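Local coordinates for FixK2 protein (Bradyrhizobium japonicum, PDB 4I2O) that binds DNA as a two-chain transcription factor of the CRP/FNR superfamily and probably regulates genes linked to nitrogen fixation, at residues T197-R200 against A201-L205; P181-R184 against R185-G188; R154-A157 against M158-V161; L165-M168 against D169-A173; N223-R226 against L227-D231. The protein carries 1 engineered substitution. All coordinates share one frame; numbering follows the deposited sequence.

Contact 1. Residues T197-R200 against A201-L205; sequences TVSR and ALSQL. With nucleotides of chain C.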
# COMPACT_ATOMS: atom_id res chain seq x y z
N THR A 197 4.86 9.15 -20.72
CA THR A 197 5.18 7.73 -20.74
C THR A 197 3.95 6.84 -20.90
O THR A 197 3.95 5.85 -21.67
CB THR A 197 5.95 7.38 -19.46
OG1 THR A 197 7.24 8.02 -19.64
CG2 THR A 197 6.19 5.85 -19.39
N VAL A 198 2.91 7.13 -20.12
CA VAL A 198 1.62 6.42 -20.31
C VAL A 198 1.14 6.55 -21.76
O VAL A 198 0.78 5.55 -22.39
CB VAL A 198 0.57 6.93 -19.31
CG1 VAL A 198 -0.82 6.35 -19.62
CG2 VAL A 198 0.98 6.57 -17.87
N SER A 199 1.14 7.76 -22.31
CA SER A 199 0.70 7.91 -23.73
C SER A 199 1.49 7.01 -24.67
O SER A 199 0.92 6.34 -25.56
CB SER A 199 0.91 9.37 -24.16
OG SER A 199 0.37 9.64 -25.45
N ARG A 200 2.83 6.97 -24.50
CA ARG A 200 3.67 6.19 -25.39
C ARG A 200 3.38 4.71 -25.31
O ARG A 200 3.38 4.02 -26.34
CB ARG A 200 5.20 6.43 -25.09
CG ARG A 200 5.62 7.91 -25.15
CD ARG A 200 7.18 8.11 -24.88
NE ARG A 200 7.45 9.42 -24.31
CZ ARG A 200 7.49 10.55 -25.02
NH1 ARG A 200 7.27 10.54 -26.34
NH2 ARG A 200 7.73 11.70 -24.39
N ALA A 201 3.13 4.20 -24.10
CA ALA A 201 2.87 2.79 -23.92
C ALA A 201 1.53 2.47 -24.57
O ALA A 201 1.38 1.45 -25.27
CB ALA A 201 2.81 2.44 -22.42
N LEU A 202 0.53 3.33 -24.35
CA LEU A 202 -0.78 3.14 -25.02
C LEU A 202 -0.66 3.21 -26.54
O LEU A 202 -1.27 2.41 -27.26
CB LEU A 202 -1.80 4.16 -24.52
CG LEU A 202 -2.16 4.02 -23.07
CD1 LEU A 202 -3.06 5.23 -22.69
CD2 LEU A 202 -2.95 2.70 -22.83
N SER A 203 0.14 4.14 -27.04
CA SER A 203 0.39 4.20 -28.49
C SER A 203 0.99 2.92 -29.04
O SER A 203 0.62 2.44 -30.10
CB SER A 203 1.28 5.39 -28.89
OG SER A 203 0.59 6.63 -28.76
N GLN A 204 1.97 2.39 -28.31
CA GLN A 204 2.59 1.17 -28.72
C GLN A 204 1.62 -0.02 -28.73
O GLN A 204 1.67 -0.83 -29.68
CB GLN A 204 3.79 0.92 -27.77
CG GLN A 204 4.65 -0.28 -28.09
CD GLN A 204 5.78 -0.41 -27.08
OE1 GLN A 204 6.10 0.57 -26.38
NE2 GLN A 204 6.35 -1.60 -26.97
N LEU A 205 0.76 -0.11 -27.70
CA LEU A 205 -0.21 -1.23 -27.60
C LEU A 205 -1.20 -1.14 -28.75
O LEU A 205 -1.59 -2.16 -29.35
CB LEU A 205 -0.97 -1.23 -26.25
CG LEU A 205 -0.06 -1.43 -25.03
CD1 LEU A 205 -0.84 -1.11 -23.69
CD2 LEU A 205 0.46 -2.88 -25.07
P DT C 9 0.97 9.08 -31.63
OP1 DT C 9 0.46 8.70 -32.96
OP2 DT C 9 1.29 8.06 -30.60
O5' DT C 9 2.33 9.93 -31.74
C5' DT C 9 2.41 11.00 -32.75
C4' DT C 9 3.68 11.73 -32.40
O4' DT C 9 3.62 12.35 -31.08
C3' DT C 9 4.93 10.85 -32.33
O3' DT C 9 5.67 11.18 -33.51
C2' DT C 9 5.67 11.32 -31.10
C1' DT C 9 4.96 12.59 -30.70
N1 DT C 9 4.90 12.92 -29.23
C2 DT C 9 5.28 14.21 -28.88
O2 DT C 9 5.73 15.06 -29.68
N3 DT C 9 5.18 14.51 -27.55
C4 DT C 9 4.69 13.68 -26.56
O4 DT C 9 4.62 14.08 -25.39
C5 DT C 9 4.28 12.36 -26.98
C7 DT C 9 3.75 11.39 -25.92
C6 DT C 9 4.36 12.05 -28.29
P DT C 8 -3.00 9.56 -26.20
OP1 DT C 8 -3.72 8.43 -26.94
OP2 DT C 8 -2.23 9.49 -24.96
O5' DT C 8 -1.95 10.16 -27.34
C5' DT C 8 -2.56 10.43 -28.60
C4' DT C 8 -1.49 11.07 -29.46
O4' DT C 8 -1.04 12.31 -28.88
C3' DT C 8 -0.21 10.23 -29.61
O3' DT C 8 -0.06 10.12 -31.00
C2' DT C 8 0.98 11.01 -29.04
C1' DT C 8 0.40 12.40 -29.10
N1 DT C 8 0.90 13.39 -28.05
C2 DT C 8 1.53 14.58 -28.42
O2 DT C 8 1.81 14.90 -29.58
N3 DT C 8 1.85 15.43 -27.41
C4 DT C 8 1.63 15.20 -26.03
O4 DT C 8 1.93 16.07 -25.22
C5 DT C 8 0.98 13.94 -25.68
C7 DT C 8 0.71 13.60 -24.22
C6 DT C 8 0.63 13.09 -26.69
P DG C 10 7.11 10.52 -33.79
OP1 DG C 10 7.23 10.37 -35.25
OP2 DG C 10 7.33 9.38 -32.87
O5' DG C 10 8.14 11.64 -33.30
C5' DG C 10 8.09 12.94 -33.92
C4' DG C 10 9.17 13.76 -33.22
O4' DG C 10 8.72 14.12 -31.87
C3' DG C 10 10.55 13.08 -33.08
O3' DG C 10 11.44 14.06 -33.58
C2' DG C 10 10.69 12.87 -31.59
C1' DG C 10 9.85 14.00 -31.01
N9 DG C 10 9.32 13.76 -29.65
C8 DG C 10 8.53 12.72 -29.19
N7 DG C 10 8.23 12.83 -27.93
C5 DG C 10 8.81 14.03 -27.53
C6 DG C 10 8.79 14.69 -26.29
O6 DG C 10 8.19 14.31 -25.27
N1 DG C 10 9.48 15.89 -26.32
C2 DG C 10 10.14 16.38 -27.43
N2 DG C 10 10.80 17.55 -27.27
N3 DG C 10 10.14 15.79 -28.63
C4 DG C 10 9.50 14.61 -28.59
O HOH W 1 2.10 8.61 -27.35

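Contact 2. Residues P181-R184 against R185-G188; sequences PMSR and RDIG. Engineered in segment 181-184: Ser183 (natural residue Cys). With nucleotides of chain C.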
# COMPACT_ATOMS: atom_id res chain seq x y z
N PRO A 181 -12.66 7.30 -17.10
CA PRO A 181 -13.14 8.65 -16.74
C PRO A 181 -12.02 9.65 -16.50
O PRO A 181 -12.34 10.86 -16.43
CB PRO A 181 -13.87 8.45 -15.41
CG PRO A 181 -13.09 7.23 -14.77
CD PRO A 181 -12.88 6.32 -16.01
N MET A 182 -10.75 9.19 -16.37
CA MET A 182 -9.67 10.05 -15.95
C MET A 182 -8.65 10.37 -17.09
O MET A 182 -8.55 9.63 -18.12
CB MET A 182 -8.96 9.36 -14.74
CG MET A 182 -8.03 8.20 -15.15
SD MET A 182 -8.81 6.71 -15.77
CE MET A 182 -9.47 5.88 -14.31
N SER A 183 -7.91 11.46 -16.87
CA SER A 183 -6.91 11.97 -17.78
C SER A 183 -5.65 11.13 -17.75
O SER A 183 -5.47 10.30 -16.86
CB SER A 183 -6.52 13.39 -17.35
OG SER A 183 -5.88 13.29 -16.07
N ARG A 184 -4.76 11.40 -18.70
CA ARG A 184 -3.48 10.70 -18.76
C ARG A 184 -2.62 11.08 -17.54
O ARG A 184 -1.78 10.28 -17.03
CB ARG A 184 -2.76 11.08 -20.12
CG ARG A 184 -3.53 10.58 -21.41
CD ARG A 184 -3.59 9.02 -21.47
NE ARG A 184 -3.95 8.55 -22.83
CZ ARG A 184 -5.11 7.97 -23.16
NH1 ARG A 184 -6.12 7.79 -22.27
NH2 ARG A 184 -5.26 7.57 -24.42
N ARG A 185 -2.78 12.30 -17.06
CA ARG A 185 -2.02 12.70 -15.89
C ARG A 185 -2.51 11.93 -14.64
O ARG A 185 -1.68 11.53 -13.77
CB ARG A 185 -2.21 14.20 -15.66
CG ARG A 185 -1.46 14.71 -14.39
CD ARG A 185 -1.63 16.25 -14.24
NE ARG A 185 -0.76 16.92 -15.22
CZ ARG A 185 0.58 16.93 -15.07
NH1 ARG A 185 1.17 16.36 -13.99
NH2 ARG A 185 1.34 17.50 -15.97
N ASP A 186 -3.82 11.73 -14.52
CA ASP A 186 -4.26 10.91 -13.38
C ASP A 186 -3.73 9.49 -13.55
O ASP A 186 -3.32 8.84 -12.56
CB ASP A 186 -5.80 10.82 -13.33
CG ASP A 186 -6.46 12.03 -12.72
OD1 ASP A 186 -5.81 13.04 -12.44
OD2 ASP A 186 -7.70 11.96 -12.56
N ILE A 187 -3.77 8.94 -14.77
CA ILE A 187 -3.23 7.57 -14.92
C ILE A 187 -1.75 7.54 -14.53
O ILE A 187 -1.33 6.61 -13.85
CB ILE A 187 -3.42 7.00 -16.33
CG1 ILE A 187 -4.95 6.97 -16.66
CG2 ILE A 187 -2.83 5.60 -16.48
CD1 ILE A 187 -5.21 6.68 -18.17
N GLY A 188 -0.95 8.46 -15.04
CA GLY A 188 0.48 8.47 -14.66
C GLY A 188 0.62 8.60 -13.14
O GLY A 188 1.45 7.90 -12.58
P DA C 7 -6.24 13.28 -21.64
OP1 DA C 7 -7.27 12.23 -21.46
OP2 DA C 7 -5.20 13.52 -20.58
O5' DA C 7 -5.43 13.05 -22.98
C5' DA C 7 -6.18 12.87 -24.28
C4' DA C 7 -5.11 12.74 -25.37
O4' DA C 7 -4.53 14.06 -25.59
C3' DA C 7 -3.97 11.79 -25.04
O3' DA C 7 -4.14 10.74 -26.05
C2' DA C 7 -2.67 12.62 -25.25
C1' DA C 7 -3.22 13.84 -26.05
N9 DA C 7 -2.50 15.07 -25.71
C8 DA C 7 -2.37 15.66 -24.48
N7 DA C 7 -1.68 16.79 -24.48
C5 DA C 7 -1.35 16.97 -25.84
C6 DA C 7 -0.62 17.97 -26.49
N6 DA C 7 -0.13 18.99 -25.78
N1 DA C 7 -0.47 17.88 -27.87
C2 DA C 7 -1.02 16.78 -28.44
N3 DA C 7 -1.73 15.75 -27.87
C4 DA C 7 -1.85 15.93 -26.59
P DT C 8 -3.00 9.56 -26.20
OP1 DT C 8 -3.72 8.43 -26.94
OP2 DT C 8 -2.23 9.49 -24.96
O5' DT C 8 -1.95 10.16 -27.34
C5' DT C 8 -2.56 10.43 -28.60
C4' DT C 8 -1.49 11.07 -29.46
O4' DT C 8 -1.04 12.31 -28.88
C3' DT C 8 -0.21 10.23 -29.61
O3' DT C 8 -0.06 10.12 -31.00
C2' DT C 8 0.98 11.01 -29.04
C1' DT C 8 0.40 12.40 -29.10
N1 DT C 8 0.90 13.39 -28.05
C2 DT C 8 1.53 14.58 -28.42
O2 DT C 8 1.81 14.90 -29.58
N3 DT C 8 1.85 15.43 -27.41
C4 DT C 8 1.63 15.20 -26.03
O4 DT C 8 1.93 16.07 -25.22
C5 DT C 8 0.98 13.94 -25.68
C7 DT C 8 0.71 13.60 -24.22
C6 DT C 8 0.63 13.09 -26.69
O HOH W 2 -8.86 13.17 -14.70

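Contact 3. Residues R154-A157 against M158-V161; sequences RKTA and MERV. With nucleotides of chain D.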
# COMPACT_ATOMS: atom_id res chain seq x y z
N ARG A 154 8.57 -2.09 -8.48
CA ARG A 154 9.31 -3.07 -9.27
C ARG A 154 8.90 -3.24 -10.76
O ARG A 154 9.71 -3.81 -11.53
CB ARG A 154 9.32 -4.45 -8.55
CG ARG A 154 10.05 -4.38 -7.21
CD ARG A 154 11.54 -4.38 -7.57
NE ARG A 154 12.54 -4.16 -6.49
CZ ARG A 154 13.37 -3.10 -6.45
NH1 ARG A 154 13.22 -2.10 -7.32
NH2 ARG A 154 14.38 -3.06 -5.57
N LYS A 155 7.71 -2.74 -11.19
CA LYS A 155 7.26 -3.05 -12.56
C LYS A 155 7.80 -2.02 -13.57
O LYS A 155 8.07 -0.87 -13.21
CB LYS A 155 5.69 -3.14 -12.69
CG LYS A 155 5.18 -4.45 -12.10
CD LYS A 155 3.64 -4.57 -12.33
CE LYS A 155 3.13 -5.91 -11.75
NZ LYS A 155 1.64 -6.10 -12.14
N THR A 156 8.04 -2.45 -14.80
CA THR A 156 8.51 -1.49 -15.82
C THR A 156 7.32 -0.62 -16.22
O THR A 156 6.14 -0.87 -15.88
CB THR A 156 9.02 -2.19 -17.05
OG1 THR A 156 7.91 -2.86 -17.63
CG2 THR A 156 10.09 -3.27 -16.71
N ALA A 157 7.58 0.44 -16.96
CA ALA A 157 6.46 1.32 -17.36
C ALA A 157 5.40 0.51 -18.15
O ALA A 157 4.18 0.63 -17.96
CB ALA A 157 7.03 2.49 -18.23
N MET A 158 5.85 -0.33 -19.06
CA MET A 158 4.85 -1.10 -19.82
C MET A 158 4.07 -2.09 -18.97
O MET A 158 2.83 -2.23 -19.10
CB MET A 158 5.49 -1.81 -20.99
CG MET A 158 4.49 -2.64 -21.88
SD MET A 158 3.12 -1.67 -22.63
CE MET A 158 4.10 -0.99 -23.99
N GLU A 159 4.76 -2.79 -18.08
CA GLU A 159 4.02 -3.64 -17.11
C GLU A 159 3.01 -2.91 -16.28
O GLU A 159 1.92 -3.47 -15.95
CB GLU A 159 5.08 -4.35 -16.19
CG GLU A 159 5.93 -5.37 -16.91
CD GLU A 159 7.14 -5.79 -16.06
OE1 GLU A 159 7.49 -5.06 -15.07
OE2 GLU A 159 7.85 -6.75 -16.47
N ARG A 160 3.32 -1.68 -15.87
CA ARG A 160 2.38 -0.89 -15.10
C ARG A 160 1.18 -0.54 -15.94
O ARG A 160 0.04 -0.62 -15.46
CB ARG A 160 3.00 0.43 -14.60
CG ARG A 160 4.23 0.21 -13.67
CD ARG A 160 4.87 1.53 -13.30
NE ARG A 160 6.15 1.17 -12.58
CZ ARG A 160 6.73 1.91 -11.63
NH1 ARG A 160 6.20 3.06 -11.22
NH2 ARG A 160 7.88 1.46 -11.07
N VAL A 161 1.41 -0.13 -17.16
CA VAL A 161 0.26 0.24 -18.00
C VAL A 161 -0.63 -0.95 -18.36
O VAL A 161 -1.86 -0.86 -18.33
CB VAL A 161 0.77 0.96 -19.30
CG1 VAL A 161 -0.42 1.19 -20.33
CG2 VAL A 161 1.34 2.36 -18.89
P DA D 18 10.77 2.08 -18.29
OP1 DA D 18 10.17 1.13 -17.26
OP2 DA D 18 10.43 1.97 -19.68
O5' DA D 18 10.44 3.61 -17.98
C5' DA D 18 10.89 4.06 -16.68
C4' DA D 18 11.02 5.58 -16.64
O4' DA D 18 12.16 5.98 -17.50
C3' DA D 18 9.76 6.35 -17.07
O3' DA D 18 9.55 7.23 -15.94
C2' DA D 18 10.26 6.99 -18.38
C1' DA D 18 11.74 7.19 -18.11
N9 DA D 18 12.48 7.32 -19.40
C8 DA D 18 12.37 6.55 -20.54
N7 DA D 18 13.24 6.91 -21.50
C5 DA D 18 13.90 8.01 -20.95
C6 DA D 18 14.91 8.86 -21.43
N6 DA D 18 15.47 8.75 -22.63
N1 DA D 18 15.39 9.79 -20.58
C2 DA D 18 14.90 9.94 -19.35
N3 DA D 18 13.93 9.20 -18.79
C4 DA D 18 13.48 8.25 -19.65

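Contact 4. Residues L165-M168 against D169-A173; sequences LLEM and DRRLA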
# COMPACT_ATOMS: atom_id res chain seq x y z
N LEU A 165 -4.58 -1.28 -17.47
CA LEU A 165 -5.65 -1.58 -18.47
C LEU A 165 -6.47 -2.82 -18.11
O LEU A 165 -7.69 -2.86 -18.22
CB LEU A 165 -5.05 -1.82 -19.81
CG LEU A 165 -4.49 -0.56 -20.47
CD1 LEU A 165 -3.55 -0.88 -21.67
CD2 LEU A 165 -5.60 0.46 -20.84
N LEU A 166 -5.79 -3.87 -17.66
CA LEU A 166 -6.51 -5.04 -17.19
C LEU A 166 -7.39 -4.82 -15.96
O LEU A 166 -8.49 -5.38 -15.88
CB LEU A 166 -5.53 -6.20 -16.97
CG LEU A 166 -4.84 -6.78 -18.24
CD1 LEU A 166 -3.64 -7.61 -17.76
CD2 LEU A 166 -5.79 -7.62 -19.06
N GLU A 167 -6.89 -4.04 -14.99
CA GLU A 167 -7.70 -3.68 -13.82
C GLU A 167 -8.94 -2.89 -14.27
O GLU A 167 -10.09 -3.15 -13.82
CB GLU A 167 -6.87 -2.83 -12.85
CG GLU A 167 -7.70 -2.48 -11.62
CD GLU A 167 -7.01 -1.56 -10.64
OE1 GLU A 167 -5.99 -0.90 -10.96
OE2 GLU A 167 -7.50 -1.50 -9.51
N MET A 168 -8.72 -1.88 -15.10
CA MET A 168 -9.90 -1.11 -15.57
C MET A 168 -10.87 -1.92 -16.41
O MET A 168 -12.09 -1.71 -16.33
CB MET A 168 -9.41 0.05 -16.40
CG MET A 168 -8.65 1.15 -15.63
SD MET A 168 -9.61 1.91 -14.28
CE MET A 168 -8.95 1.08 -12.83
N ASP A 169 -10.38 -2.81 -17.27
CA ASP A 169 -11.26 -3.68 -18.02
C ASP A 169 -12.14 -4.53 -17.08
O ASP A 169 -13.34 -4.69 -17.27
CB ASP A 169 -10.42 -4.58 -18.93
CG ASP A 169 -11.29 -5.53 -19.77
OD1 ASP A 169 -11.31 -6.73 -19.47
OD2 ASP A 169 -11.89 -5.07 -20.77
N ARG A 170 -11.55 -5.11 -16.05
CA ARG A 170 -12.33 -5.91 -15.11
C ARG A 170 -13.37 -5.07 -14.39
O ARG A 170 -14.53 -5.51 -14.17
CB ARG A 170 -11.34 -6.54 -14.10
CG ARG A 170 -12.03 -7.38 -13.04
CD ARG A 170 -10.98 -8.11 -12.18
NE ARG A 170 -9.89 -7.24 -11.73
CZ ARG A 170 -9.98 -6.40 -10.69
NH1 ARG A 170 -11.14 -6.26 -10.04
NH2 ARG A 170 -8.91 -5.69 -10.32
N ARG A 171 -13.02 -3.83 -14.03
CA ARG A 171 -13.90 -3.02 -13.16
C ARG A 171 -14.91 -2.18 -13.92
O ARG A 171 -15.97 -1.84 -13.38
CB ARG A 171 -13.05 -2.07 -12.31
CG ARG A 171 -12.24 -2.92 -11.25
CD ARG A 171 -11.26 -2.06 -10.49
NE ARG A 171 -11.96 -1.10 -9.64
CZ ARG A 171 -11.35 -0.02 -9.13
NH1 ARG A 171 -10.05 0.20 -9.38
NH2 ARG A 171 -12.03 0.82 -8.36
N LEU A 172 -14.58 -1.81 -15.15
CA LEU A 172 -15.50 -0.89 -15.84
C LEU A 172 -15.87 -1.22 -17.26
O LEU A 172 -16.74 -0.53 -17.84
CB LEU A 172 -15.15 0.59 -15.64
CG LEU A 172 -13.80 1.06 -16.13
CD1 LEU A 172 -13.66 0.94 -17.65
CD2 LEU A 172 -13.51 2.51 -15.69
N ALA A 173 -15.34 -2.30 -17.85
CA ALA A 173 -15.74 -2.53 -19.27
C ALA A 173 -17.24 -2.83 -19.38
O ALA A 173 -17.83 -3.54 -18.54
CB ALA A 173 -14.97 -3.66 -19.92
O HOH W 3 -9.47 -7.78 -17.39
O HOH W 4 -8.72 -3.87 -8.29

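Contact 5. Residues N223-R226 against L227-D231; sequences NRQR and LHNLD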
# COMPACT_ATOMS: atom_id res chain seq x y z
N ASN A 223 -6.92 -8.09 -27.29
CA ASN A 223 -6.33 -9.37 -26.88
C ASN A 223 -5.87 -9.28 -25.43
O ASN A 223 -4.76 -8.76 -25.17
CB ASN A 223 -5.13 -9.69 -27.76
CG ASN A 223 -4.64 -11.13 -27.58
OD1 ASN A 223 -4.77 -11.73 -26.51
ND2 ASN A 223 -4.09 -11.68 -28.65
N ARG A 224 -6.71 -9.73 -24.49
CA ARG A 224 -6.36 -9.62 -23.08
C ARG A 224 -5.18 -10.53 -22.76
O ARG A 224 -4.36 -10.19 -21.93
CB ARG A 224 -7.57 -9.93 -22.17
CG ARG A 224 -8.73 -8.94 -22.38
CD ARG A 224 -10.03 -9.36 -21.65
NE ARG A 224 -11.01 -8.28 -21.68
CZ ARG A 224 -11.70 -7.93 -22.77
NH1 ARG A 224 -11.50 -8.59 -23.91
NH2 ARG A 224 -12.57 -6.92 -22.74
N GLN A 225 -5.09 -11.67 -23.42
CA GLN A 225 -3.96 -12.58 -23.15
C GLN A 225 -2.63 -11.92 -23.48
O GLN A 225 -1.67 -11.98 -22.67
CB GLN A 225 -4.12 -13.90 -23.91
CG GLN A 225 -3.12 -14.98 -23.51
CD GLN A 225 -3.13 -15.26 -22.02
OE1 GLN A 225 -4.17 -15.64 -21.45
NE2 GLN A 225 -1.98 -15.05 -21.36
N ARG A 226 -2.55 -11.30 -24.65
CA ARG A 226 -1.29 -10.62 -25.00
C ARG A 226 -0.95 -9.54 -24.01
O ARG A 226 0.21 -9.31 -23.70
CB ARG A 226 -1.33 -10.04 -26.40
CG ARG A 226 -1.04 -11.06 -27.49
CD ARG A 226 -1.22 -10.48 -28.90
NE ARG A 226 -0.15 -9.56 -29.27
CZ ARG A 226 -0.29 -8.62 -30.20
NH1 ARG A 226 -1.47 -8.47 -30.83
NH2 ARG A 226 0.73 -7.82 -30.48
N LEU A 227 -1.97 -8.85 -23.52
CA LEU A 227 -1.72 -7.77 -22.56
C LEU A 227 -1.32 -8.34 -21.21
O LEU A 227 -0.47 -7.76 -20.51
CB LEU A 227 -2.97 -6.86 -22.44
CG LEU A 227 -2.87 -5.51 -21.76
CD1 LEU A 227 -1.94 -4.59 -22.56
CD2 LEU A 227 -4.28 -4.88 -21.62
N HIS A 228 -1.95 -9.46 -20.81
CA HIS A 228 -1.57 -10.12 -19.56
C HIS A 228 -0.10 -10.54 -19.68
O HIS A 228 0.64 -10.50 -18.69
CB HIS A 228 -2.33 -11.43 -19.40
CG HIS A 228 -3.17 -11.52 -18.17
ND1 HIS A 228 -2.63 -11.73 -16.92
CD2 HIS A 228 -4.51 -11.45 -18.00
CE1 HIS A 228 -3.61 -11.78 -16.03
NE2 HIS A 228 -4.76 -11.60 -16.66
N ASN A 229 0.33 -10.97 -20.86
CA ASN A 229 1.76 -11.36 -21.00
C ASN A 229 2.77 -10.23 -20.84
O ASN A 229 3.99 -10.51 -20.76
CB ASN A 229 2.06 -12.01 -22.34
CG ASN A 229 1.30 -13.28 -22.54
OD1 ASN A 229 0.80 -13.87 -21.58
ND2 ASN A 229 1.16 -13.69 -23.79
N LEU A 230 2.29 -9.00 -20.91
CA LEU A 230 3.14 -7.83 -20.77
C LEU A 230 3.13 -7.32 -19.35
O LEU A 230 3.87 -6.39 -19.03
CB LEU A 230 2.67 -6.71 -21.69
CG LEU A 230 2.78 -7.00 -23.19
CD1 LEU A 230 2.28 -5.78 -23.94
CD2 LEU A 230 4.23 -7.28 -23.59
N ASP A 231 2.26 -7.85 -18.49
CA ASP A 231 2.37 -7.44 -17.13
C ASP A 231 3.49 -8.38 -16.58
O ASP A 231 4.11 -9.16 -17.31
CB ASP A 231 1.02 -7.38 -16.38
CG ASP A 231 0.38 -8.74 -16.09
OD1 ASP A 231 1.09 -9.78 -15.98
OD2 ASP A 231 -0.87 -8.75 -15.92

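Contact 1. Residues T197-R200 against A201-L205
Ser199 and Ser203 sit one turn apart, tied by the backbone bond from Ser203 N to Ser199 O (2.8 Å), with both hydroxyls facing the phosphates of DNA chain C. The Ser199 hydroxyl is swung opposite its own N (chi1 -173°), where OG donates to DT8 OP2 at 2.7 Å; one water hydrogen-bonds to both serine OG atoms. Arg200, extended from CG to NE, reaches into the bases. Its NH1 lies 2.9 Å from DG10 N7 and its NH2 2.8 Å from DG10 O6, the paired grip by which arginines read guanine, while DT9 C7 lies over one guanidinium face, toward the rim. With an alanine here, DG10 N7 and O6 would probably lose both donors and the DT9 methyl its guanidinium neighbour. Inside, the side chains of Val198 and Leu202 lie side by side, Val198 CG1 4.0 Å from Leu202 CD1. This recognition helix, 195-207, rests Val198 on Ile187 of helix 184-191, Ala201 on Val161 of helix 157-172, and Leu202 on strand 211-213.

Contact 2. Residues P181-R184 against R185-G188
Asp186 OD2 has two partners: a water donates to it at 2.7 Å and in turn accepts from Ser183 N, and Arg70 NH1 makes a salt bridge to it. The other carboxylate oxygen, OD1, pairs with Arg80, so the aspartate ties this helix start to the cyclic nucleotide-binding-like domain. Ser183, an engineered residue, is the N-cap: with chi1 at 66°, its OG turns back over the first turn and accepts from Asp186 N at 3.0 Å, nearly straight at 163°. Met182, just before the cap, packs on the first turn. Its CG meets Ile187 CG1 at 3.6 Å, the two chains crossing at about a right angle, and its CB lies beside the Asp186 carboxylate. Arg184 turns the other way, to DNA chain C. Its backbone N donates to DA7 OP2 at 2.9 Å; the chain then bends at chi2, and its NE reaches DT8 OP2 at 2.9 Å while its NH2 reaches DT8 OP1 at 3.1 Å. NH2 also binds Ala216 O, so that bond and the phosphate together limit how the guanidinium can turn. Anchoring phosphates at the N terminus of the first helix of the pair 184-191 and 195-207 is characteristic of a helix-turn-helix.

Contact 3. Residues R154-A157 against M158-V161
Glu159 folds back over Thr156, its extended chain crossing the threonine obliquely. Carboxylate atom OE1 accepts from Thr156 N at 2.7 Å, with the donor above the carboxylate plane rather than in it. In exchange, Thr156 OG1 accepts from Glu159 N at 3.2 Å, along a nearly straight line (168°); chi1 of 65° is what aims the hydroxyl at that N-H. The two reciprocal bonds make a capping box at the N terminus of helix 157-172, the first helix of the Crp-like DNA-binding domain. Glu159 OE1 also forms a salt bridge with Arg79 of the second subunit. Across the same turn, Arg160 comes side-on to Lys155 O with two nitrogens: NE at 2.9 Å, above the carbonyl plane, and NH2 at 3.2 Å, within it. Arg160 NH1 holds Leu191 O. A leucine in its place would probably leave Lys155 O and Leu191 O without these donors and the link between helices 128-154 and 157-172 freer to move. The Lys155 chain runs over Glu159 with its CB 3.5 Å from Glu159 OE1, and its amine goes on to Thr163. At the helix start, Ala157 N donates to the phosphate oxygen OP1 of DA18 of DNA chain D at 2.7 Å.

Contact 4. Residues L165-M168 against D169-A173
Glu167 and Arg171 lie side by side, one turn apart, and meet in a salt bridge, Glu167 OE2 to Arg171 NH1 at 3.1 Å. The bond is weak as a hydrogen bond, bent to 129°, with the carboxylate and guanidinium planes turned 38° against each other. Arg170 also comes to Glu167: its chain bends at chi3 (47°), bringing the guanidinium face over Glu167 O and NH2 to 3.7 Å from Glu167 CG. A water closes the gap between the charges, donating to Glu167 OE2 at 2.9 Å and accepting from Arg170 NH2 at 2.7 Å. On the buried side, Met168 SD touches Leu172 CD2 at 4.2 Å, and Met168 CE comes to 3.7 Å from Arg171 NH1. A second water links Leu166 O to Asp169 OD1. Further out, Tyr190 and His144 bind the Glu167 carboxylate, while Asp90 and Phe85 O take Arg171 NH2, so both partners of the salt bridge are held in place from outside. Met168, Leu172 and Leu165 rest on Met178 of strand 177-179. This is the far half of helix 157-172, one face charged and the other apolar, as expected of the helix that backs the helix-turn-helix in CRP-like DNA-binding domains.

Contact 5. Residues N223-R226 against L227-D231
The short helix 224-228, which packs against helix 157-172 at the end of the Crp-like helix-turn-helix domain, bonds Gln225 to Asn229 one turn on. It starts with Asn223 as N-cap: OD1 accepts from Arg226 N at 2.9 Å, a straight bond (166°) although the donor stands well above the amide plane. Gln225 points outward at first, its CG swung opposite the backbone N, then bends at chi2 (54°) so that the amide comes back along the surface. There Gln225 NE2 donates to Asn229 OD1 at 3.0 Å. The acceptor lies in the Gln225 amide plane, but the two amides are turned 45° apart. The same pair is joined in the backbone, Asn229 N to Gln225 O at 2.9 Å, so two bonds hold one turn. Both residues also touch a crystal neighbour, which may influence how these side chains lie. The inner face is apolar: Leu227 settles against Ala162, Leu165, Leu205 and Ile210. Arg224 reaches Asp169 in a salt bridge and Arg226 reaches Gln208 O. A type I turn runs from His228 to Asp231, closed by Asp231 N to His228 O at 3.1 Å, and Leu230 CG comes to 3.5 Å from Arg226 O.

Contacts 1 and 2 are buried, 3 and 4 partly so, and 5 is at the surface. Contacts 3 and 4 occupy the two ends of helix 157-172, contact 3 against DNA and the other subunit, contact 4 about 10 Å from the nucleic acid at its nearest atom. Contact 2 opens the helix that precedes the one in contact 1; they meet where Leu202 CD1 packs on Arg184 NE. The DNA chemistry differs accordingly: contact 1 reads a base edge as well as phosphates, while contacts 2 and 3 hold phosphates at helix starts. Contacts 4 and 5 join through the Asp169 to Arg224 salt bridge, and Leu165, Leu205 and Leu227 bring contacts 1, 4 and 5 together.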